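Local structure of MOG1 protein (Saccharomyces cerevisiae, 1JHS) at residues Gln94-Gln99 against Leu171-Val176; Ile142-Pro147 against His166-Leu171. The protein binds the Ran GTPase Gsp1 and takes part in the Ran system that serves nuclear protein import and poly(A)+ mRNA export. The protein carries 1 engineered substitution. One frame throughout, in Å; residues are numbered along the deposited sequence.

In the fold
After five strands and helix 70-83, the chain lays down strand 87-99 on the edge of the seven-stranded antiparallel sheet, passes through strands 103-113 and 124-133, and reaches the inner strand 138-147. After the short helix 150-157 it enters helix 163-178, which meets strand 138-147 in contact 2 and, further along, strand 87-99 in contact 1. The loop closed by contact 2 is therefore nested within the larger one closed by contact 1. The two contacts share Leu171 and have centres about 10 Å apart. Tyr169 of segment 166-171 turns from strand 138-147 and probably hydrogen-bonds through its OH to Asp96. One helix thus ties an interior strand to an edge strand on the same face of the sheet.

Contact 1: residues Gln94-Gln99 against Leu171-Val176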
ATOM      1  N   GLN A  94      -2.818  -3.422 -11.921  1.00 15.49           N
ATOM      2  CA  GLN A  94      -1.718  -4.377 -11.968  1.00 16.39           C
ATOM      3  C   GLN A  94      -1.953  -5.382 -10.834  1.00 16.13           C
ATOM      4  O   GLN A  94      -2.547  -5.034  -9.813  1.00 15.43           O
ATOM      5  CB  GLN A  94      -0.378  -3.661 -11.752  1.00 17.78           C
ATOM      6  CG  GLN A  94       0.815  -4.545 -12.045  1.00 20.12           C
ATOM      7  CD  GLN A  94       1.859  -3.828 -12.869  1.00 21.15           C
ATOM      8  OE1 GLN A  94       1.559  -2.847 -13.541  1.00 22.67           O
ATOM      9  NE2 GLN A  94       3.079  -4.328 -12.845  1.00 21.86           N
ATOM     10  N   GLU A  95      -1.521  -6.629 -11.021  1.00 15.88           N
ATOM     11  CA  GLU A  95      -1.693  -7.627  -9.966  1.00 16.02           C
ATOM     12  C   GLU A  95      -0.747  -8.801 -10.150  1.00 15.62           C
ATOM     13  O   GLU A  95      -0.431  -9.187 -11.269  1.00 15.44           O
ATOM     14  CB  GLU A  95      -3.137  -8.130  -9.903  1.00 17.18           C
ATOM     15  CG  GLU A  95      -3.624  -8.840 -11.166  1.00 18.75           C
ATOM     16  CD  GLU A  95      -5.053  -9.351 -11.025  1.00 19.72           C
ATOM     17  OE1 GLU A  95      -5.246 -10.495 -10.548  1.00 20.59           O
ATOM     18  OE2 GLU A  95      -5.989  -8.599 -11.382  1.00 20.84           O
ATOM     19  N   ASP A  96      -0.293  -9.363  -9.037  1.00 14.99           N
ATOM     20  CA  ASP A  96       0.620 -10.496  -9.091  1.00 14.58           C
ATOM     21  C   ASP A  96       0.582 -11.362  -7.831  1.00 14.15           C
ATOM     22  O   ASP A  96       0.429 -10.864  -6.717  1.00 13.36           O
ATOM     23  CB  ASP A  96       2.075 -10.033  -9.226  1.00 14.74           C
ATOM     24  CG  ASP A  96       2.368  -9.326 -10.539  1.00 16.24           C
ATOM     25  OD1 ASP A  96       2.428  -8.071 -10.553  1.00 16.07           O
ATOM     26  OD2 ASP A  96       2.552 -10.023 -11.561  1.00 16.09           O
ATOM     27  N   THR A  97       0.727 -12.665  -8.029  1.00 14.29           N
ATOM     28  CA  THR A  97       0.863 -13.567  -6.904  1.00 14.35           C
ATOM     29  C   THR A  97       2.380 -13.566  -6.764  1.00 14.77           C
ATOM     30  O   THR A  97       3.097 -14.060  -7.656  1.00 14.89           O
ATOM     31  CB  THR A  97       0.397 -14.994  -7.217  1.00 14.27           C
ATOM     32  OG1 THR A  97      -1.034 -15.030  -7.218  1.00 14.09           O
ATOM     33  CG2 THR A  97       0.876 -15.940  -6.137  1.00 14.01           C
ATOM     34  N   VAL A  98       2.876 -12.999  -5.672  1.00 14.53           N
ATOM     35  CA  VAL A  98       4.318 -12.932  -5.442  1.00 14.66           C
ATOM     36  C   VAL A  98       4.807 -14.273  -4.856  1.00 15.04           C
ATOM     37  O   VAL A  98       5.902 -14.744  -5.173  1.00 14.89           O
ATOM     38  CB  VAL A  98       4.648 -11.778  -4.492  1.00 14.18           C
ATOM     39  CG1 VAL A  98       6.087 -11.895  -4.014  1.00 14.00           C
ATOM     40  CG2 VAL A  98       4.435 -10.433  -5.232  1.00 13.21           C
ATOM     41  N   GLN A  99       3.982 -14.883  -4.011  1.00 15.19           N
ATOM     42  CA  GLN A  99       4.333 -16.181  -3.434  1.00 16.17           C
ATOM     43  C   GLN A  99       3.039 -16.945  -3.207  1.00 15.67           C
ATOM     44  O   GLN A  99       2.166 -16.487  -2.474  1.00 15.11           O
ATOM     45  CB  GLN A  99       5.100 -16.021  -2.122  1.00 16.96           C
ATOM     46  CG  GLN A  99       5.736 -17.339  -1.632  1.00 19.35           C
ATOM     47  CD  GLN A  99       6.664 -17.140  -0.444  1.00 20.95           C
ATOM     48  OE1 GLN A  99       6.213 -16.981   0.695  1.00 22.88           O
ATOM     49  NE2 GLN A  99       7.974 -17.119  -0.703  1.00 22.16           N
ATOM     50  N   LEU A 171       8.057  -0.300  -5.367  1.00  9.02           N
ATOM     51  CA  LEU A 171       8.270  -0.137  -3.920  1.00  8.55           C
ATOM     52  C   LEU A 171       7.438  -1.158  -3.160  1.00  8.54           C
ATOM     53  O   LEU A 171       7.929  -1.831  -2.259  1.00  8.38           O
ATOM     54  CB  LEU A 171       7.872   1.280  -3.478  1.00  8.70           C
ATOM     55  CG  LEU A 171       7.696   1.520  -1.979  1.00  8.24           C
ATOM     56  CD1 LEU A 171       9.015   1.257  -1.236  1.00  9.02           C
ATOM     57  CD2 LEU A 171       7.244   2.973  -1.755  1.00  8.85           C
ATOM     58  N   LEU A 172       6.170  -1.274  -3.539  1.00  8.51           N
ATOM     59  CA  LEU A 172       5.249  -2.204  -2.874  1.00  8.02           C
ATOM     60  C   LEU A 172       5.808  -3.626  -2.906  1.00  8.48           C
ATOM     61  O   LEU A 172       5.831  -4.328  -1.883  1.00  8.66           O
ATOM     62  CB  LEU A 172       3.885  -2.168  -3.558  1.00  7.83           C
ATOM     63  CG  LEU A 172       2.792  -3.023  -2.879  1.00  7.50           C
ATOM     64  CD1 LEU A 172       2.344  -2.366  -1.550  1.00  8.00           C
ATOM     65  CD2 LEU A 172       1.596  -3.162  -3.857  1.00  7.76           C
ATOM     66  N   GLN A 173       6.262  -4.060  -4.076  1.00  8.86           N
ATOM     67  CA  GLN A 173       6.812  -5.397  -4.194  1.00  9.25           C
ATOM     68  C   GLN A 173       8.093  -5.562  -3.378  1.00  9.31           C
ATOM     69  O   GLN A 173       8.318  -6.616  -2.778  1.00  8.72           O
ATOM     70  CB  GLN A 173       6.998  -5.751  -5.674  1.00 10.00           C
ATOM     71  CG  GLN A 173       5.629  -5.947  -6.371  1.00 12.00           C
ATOM     72  CD  GLN A 173       5.676  -6.764  -7.652  1.00 13.15           C
ATOM     73  OE1 GLN A 173       6.500  -6.499  -8.545  1.00 14.31           O
ATOM     74  NE2 GLN A 173       4.767  -7.765  -7.762  1.00 13.50           N
ATOM     75  N   GLU A 174       8.928  -4.524  -3.336  1.00  9.38           N
ATOM     76  CA  GLU A 174      10.163  -4.604  -2.531  1.00  9.64           C
ATOM     77  C   GLU A 174       9.829  -4.704  -1.037  1.00  9.60           C
ATOM     78  O   GLU A 174      10.511  -5.410  -0.298  1.00  9.69           O
ATOM     79  CB  GLU A 174      11.079  -3.401  -2.785  1.00 10.00           C
ATOM     80  CG  GLU A 174      11.605  -3.332  -4.237  1.00 10.05           C
ATOM     81  CD  GLU A 174      12.761  -2.354  -4.412  1.00 10.63           C
ATOM     82  OE1 GLU A 174      13.132  -2.082  -5.579  1.00 10.45           O
ATOM     83  OE2 GLU A 174      13.316  -1.861  -3.393  1.00 11.36           O
ATOM     84  N   MET A 175       8.791  -3.991  -0.591  1.00  9.83           N
ATOM     85  CA  MET A 175       8.377  -4.067   0.807  1.00  9.82           C
ATOM     86  C   MET A 175       7.933  -5.486   1.142  1.00 10.14           C
ATOM     87  O   MET A 175       8.213  -6.007   2.238  1.00 10.72           O
ATOM     88  CB  MET A 175       7.220  -3.101   1.079  1.00  9.67           C
ATOM     89  CG  MET A 175       7.634  -1.621   0.978  1.00  9.34           C
ATOM     90  SD  MET A 175       6.294  -0.572   1.579  1.00  9.96           S
ATOM     91  CE  MET A 175       6.368  -0.894   3.377  1.00  8.96           C
ATOM     92  N   VAL A 176       7.255  -6.123   0.196  1.00 10.26           N
ATOM     93  CA  VAL A 176       6.788  -7.490   0.415  1.00 10.69           C
ATOM     94  C   VAL A 176       7.953  -8.467   0.444  1.00 11.46           C
ATOM     95  O   VAL A 176       8.023  -9.338   1.320  1.00 11.40           O
ATOM     96  CB  VAL A 176       5.797  -7.898  -0.691  1.00 10.24           C
ATOM     97  CG1 VAL A 176       5.525  -9.423  -0.659  1.00 10.19           C
ATOM     98  CG2 VAL A 176       4.501  -7.109  -0.506  1.00  9.75           C
TER
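Val98 and Gln173 mark the closest approach of the two backbones, with their CA atoms 8.0 Å apart, where strand 87-99 turns a corner beside helix 163-178. These two residues carry the contact. The CG of Gln173 lies anti to the carbonyl carbon (chi1 -70°) and the chain runs on extended, which carries the amide away from the helix to the strand. Gln173 NE2 lies 3.7 Å from both Val98 CG2 and Asp96 OD1. The Asp96 and Gln173 side chains cross at about a right angle, their carboxylate and amide planes turned 42° apart, and no hydrogen bond joins them. These two polar atoms have other partners: Gln173 NE2 bonds to Thr105 OG1 on the adjoining strand, and Asp96 OD1 to Tyr169 OH, one turn earlier on the helix, which also bonds to Thr105, so strand and helix are connected through a small polar network rather than by a direct pair.

The two methyls of Val98 divide the work. With CG1 anti to the backbone N (chi1 168°), CG2 is turned to the Gln173 amide, while Val98 CG1 makes the apolar part of the contact, 4.2 Å from Val176 CG1, a looser approach about one helical turn further on.

Val98 and Gln99 both face Lys103, forming a classic beta bulge in the edge strand, and Glu95 points away from helix 163-178 to make a salt bridge with Lys71 of helix 70-83, as befits the alpha/beta/alpha layering of the Mog1 fold, in which helices cover both faces of a central antiparallel sheet.

Contact 2: residues Ile142-Pro147 against His166-Leu171; sequences ISINVP and HAVYQL
Apolar contacts make up the whole interface, and Val168 occupies its middle, between Ile144 and Val146, two residues on the same face of the strand. A chi1 of 167° sends both Val168 methyls toward the strand: CG1 lies 3.7 Å from Ile144 CG2 and equally 3.7 Å from Val146 CG2, and the valines meet tip to tip, with Val168 CG2 3.6 Å from Val146 CG2. Ile144 and Val168 instead lie side by side, their chains running in opposite senses. One turn along the helix, the far end of Ile144 is used: its CD1 reaches Leu171 CD2 at 3.8 Å. Leu171 also rests on Ile57 of the neighbouring strand and on Asn3 and Pro18.

Helix 163-178 here runs nearly antiparallel to strand 138-147, the segment axes 9.8 Å apart and 164° between their directions, as part of one of the two helix layers of the alpha/beta/alpha sandwich. All four touching side chains are buried between helix and sheet.

Hydrogen bonding is left to the sheet itself and to the strand's end. Ile144 and Val146 pair through their backbones with Gly127 and Val125, and Asn145 with Ser56, while Pro147 O accepts a bond from Arg164 NH2 of the same helix.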
ATOM      1  N   ILE A 142      -0.534  -3.988   3.388  1.00  8.70           N
ATOM      2  CA  ILE A 142       0.315  -2.816   3.180  1.00  8.69           C
ATOM      3  C   ILE A 142      -0.369  -1.971   2.114  1.00  8.90           C
ATOM      4  O   ILE A 142      -0.674  -2.492   1.027  1.00  9.08           O
ATOM      5  CB  ILE A 142       1.730  -3.200   2.674  1.00  9.24           C
ATOM      6  CG1 ILE A 142       2.435  -4.109   3.697  1.00  9.43           C
ATOM      7  CG2 ILE A 142       2.583  -1.930   2.505  1.00  9.19           C
ATOM      8  CD1 ILE A 142       3.931  -4.431   3.381  1.00 10.34           C
ATOM      9  N   SER A 143      -0.655  -0.698   2.423  1.00  8.70           N
ATOM     10  CA  SER A 143      -1.293   0.179   1.433  1.00  8.55           C
ATOM     11  C   SER A 143      -0.417   1.400   1.183  1.00  8.29           C
ATOM     12  O   SER A 143       0.201   1.933   2.107  1.00  8.42           O
ATOM     13  CB  SER A 143      -2.712   0.630   1.869  1.00  8.40           C
ATOM     14  OG  SER A 143      -2.790   1.114   3.209  1.00 10.01           O
ATOM     15  N   ILE A 144      -0.328   1.806  -0.079  1.00  8.38           N
ATOM     16  CA  ILE A 144       0.460   2.973  -0.430  1.00  7.96           C
ATOM     17  C   ILE A 144      -0.469   3.847  -1.256  1.00  8.56           C
ATOM     18  O   ILE A 144      -0.902   3.451  -2.333  1.00  8.07           O
ATOM     19  CB  ILE A 144       1.722   2.611  -1.258  1.00  7.38           C
ATOM     20  CG1 ILE A 144       2.594   1.598  -0.488  1.00  6.81           C
ATOM     21  CG2 ILE A 144       2.531   3.922  -1.548  1.00  6.64           C
ATOM     22  CD1 ILE A 144       3.914   1.151  -1.220  1.00  6.38           C
ATOM     23  N   ASN A 145      -0.761   5.040  -0.738  1.00  9.24           N
ATOM     24  CA  ASN A 145      -1.653   5.975  -1.406  1.00 10.07           C
ATOM     25  C   ASN A 145      -0.887   6.898  -2.350  1.00  9.78           C
ATOM     26  O   ASN A 145       0.141   7.450  -1.969  1.00  9.08           O
ATOM     27  CB  ASN A 145      -2.391   6.808  -0.366  1.00 11.97           C
ATOM     28  CG  ASN A 145      -3.073   5.955   0.639  1.00 13.86           C
ATOM     29  OD1 ASN A 145      -4.010   5.207   0.302  1.00 16.13           O
ATOM     30  ND2 ASN A 145      -2.615   6.023   1.892  1.00 15.40           N
ATOM     31  N   VAL A 146      -1.406   7.049  -3.572  1.00  9.36           N
ATOM     32  CA  VAL A 146      -0.795   7.889  -4.581  1.00  9.41           C
ATOM     33  C   VAL A 146      -1.821   8.885  -5.147  1.00  9.52           C
ATOM     34  O   VAL A 146      -2.569   8.565  -6.076  1.00  9.04           O
ATOM     35  CB  VAL A 146      -0.245   7.023  -5.754  1.00  9.43           C
ATOM     36  CG1 VAL A 146       0.698   7.861  -6.632  1.00  9.42           C
ATOM     37  CG2 VAL A 146       0.441   5.752  -5.195  1.00  9.34           C
ATOM     38  N   PRO A 147      -1.876  10.106  -4.580  1.00  9.57           N
ATOM     39  CA  PRO A 147      -2.830  11.114  -5.072  1.00  9.84           C
ATOM     40  C   PRO A 147      -2.271  11.564  -6.420  1.00 10.16           C
ATOM     41  O   PRO A 147      -1.196  12.171  -6.470  1.00 10.64           O
ATOM     42  CB  PRO A 147      -2.769  12.228  -4.007  1.00  9.69           C
ATOM     43  CG  PRO A 147      -2.208  11.481  -2.733  1.00  9.65           C
ATOM     44  CD  PRO A 147      -1.186  10.556  -3.355  1.00  9.87           C
ATOM     45  N   HIS A 166       4.087   3.022 -11.585  1.00 14.18           N
ATOM     46  CA  HIS A 166       5.004   1.908 -11.809  1.00 14.35           C
ATOM     47  C   HIS A 166       6.064   1.912 -10.692  1.00 13.46           C
ATOM     48  O   HIS A 166       6.477   0.844 -10.182  1.00 13.19           O
ATOM     49  CB  HIS A 166       5.671   2.063 -13.181  1.00 15.89           C
ATOM     50  CG  HIS A 166       6.580   0.933 -13.541  1.00 18.06           C
ATOM     51  ND1 HIS A 166       7.813   0.751 -12.950  1.00 19.22           N
ATOM     52  CD2 HIS A 166       6.409  -0.116 -14.383  1.00 19.00           C
ATOM     53  CE1 HIS A 166       8.362  -0.366 -13.408  1.00 19.53           C
ATOM     54  NE2 HIS A 166       7.528  -0.912 -14.278  1.00 19.07           N
ATOM     55  N   ALA A 167       6.482   3.109 -10.287  1.00 12.47           N
ATOM     56  CA  ALA A 167       7.493   3.236  -9.245  1.00 11.65           C
ATOM     57  C   ALA A 167       6.899   2.772  -7.909  1.00 11.14           C
ATOM     58  O   ALA A 167       7.540   2.019  -7.161  1.00 10.94           O
ATOM     59  CB  ALA A 167       7.955   4.678  -9.144  1.00 12.18           C
ATOM     60  N   VAL A 168       5.672   3.209  -7.622  1.00 10.01           N
ATOM     61  CA  VAL A 168       5.016   2.802  -6.383  1.00  9.47           C
ATOM     62  C   VAL A 168       4.834   1.276  -6.330  1.00  9.11           C
ATOM     63  O   VAL A 168       5.021   0.651  -5.294  1.00  8.65           O
ATOM     64  CB  VAL A 168       3.651   3.506  -6.241  1.00  9.30           C
ATOM     65  CG1 VAL A 168       2.807   2.850  -5.120  1.00  9.08           C
ATOM     66  CG2 VAL A 168       3.912   4.988  -5.941  1.00  9.66           C
ATOM     67  N   TYR A 169       4.506   0.677  -7.464  1.00  8.91           N
ATOM     68  CA  TYR A 169       4.316  -0.767  -7.481  1.00  8.72           C
ATOM     69  C   TYR A 169       5.639  -1.472  -7.227  1.00  8.54           C
ATOM     70  O   TYR A 169       5.670  -2.524  -6.592  1.00  7.81           O
ATOM     71  CB  TYR A 169       3.721  -1.226  -8.812  1.00  8.79           C
ATOM     72  CG  TYR A 169       3.223  -2.648  -8.750  1.00  9.68           C
ATOM     73  CD1 TYR A 169       2.178  -3.007  -7.893  1.00  9.77           C
ATOM     74  CD2 TYR A 169       3.769  -3.634  -9.574  1.00 10.19           C
ATOM     75  CE1 TYR A 169       1.678  -4.322  -7.878  1.00 10.41           C
ATOM     76  CE2 TYR A 169       3.285  -4.944  -9.557  1.00 10.29           C
ATOM     77  CZ  TYR A 169       2.237  -5.272  -8.715  1.00 10.50           C
ATOM     78  OH  TYR A 169       1.741  -6.556  -8.734  1.00 10.42           O
ATOM     79  N   GLN A 170       6.738  -0.909  -7.718  1.00  8.76           N
ATOM     80  CA  GLN A 170       8.026  -1.542  -7.467  1.00  8.91           C
ATOM     81  C   GLN A 170       8.321  -1.459  -5.962  1.00  9.05           C
ATOM     82  O   GLN A 170       8.756  -2.430  -5.345  1.00  9.25           O
ATOM     83  CB  GLN A 170       9.146  -0.854  -8.243  1.00  9.94           C
ATOM     84  CG  GLN A 170      10.476  -1.552  -8.042  1.00 11.00           C
ATOM     85  CD  GLN A 170      11.585  -0.939  -8.877  1.00 12.57           C
ATOM     86  OE1 GLN A 170      11.320  -0.286  -9.904  1.00 13.35           O
ATOM     87  NE2 GLN A 170      12.831  -1.153  -8.453  1.00 12.14           N
ATOM     88  N   LEU A 171       8.057  -0.300  -5.367  1.00  9.02           N
ATOM     89  CA  LEU A 171       8.270  -0.137  -3.920  1.00  8.55           C
ATOM     90  C   LEU A 171       7.438  -1.158  -3.160  1.00  8.54           C
ATOM     91  O   LEU A 171       7.929  -1.831  -2.259  1.00  8.38           O
ATOM     92  CB  LEU A 171       7.872   1.280  -3.478  1.00  8.70           C
ATOM     93  CG  LEU A 171       7.696   1.520  -1.979  1.00  8.24           C
ATOM     94  CD1 LEU A 171       9.015   1.257  -1.236  1.00  9.02           C
ATOM     95  CD2 LEU A 171       7.244   2.973  -1.755  1.00  8.85           C
TER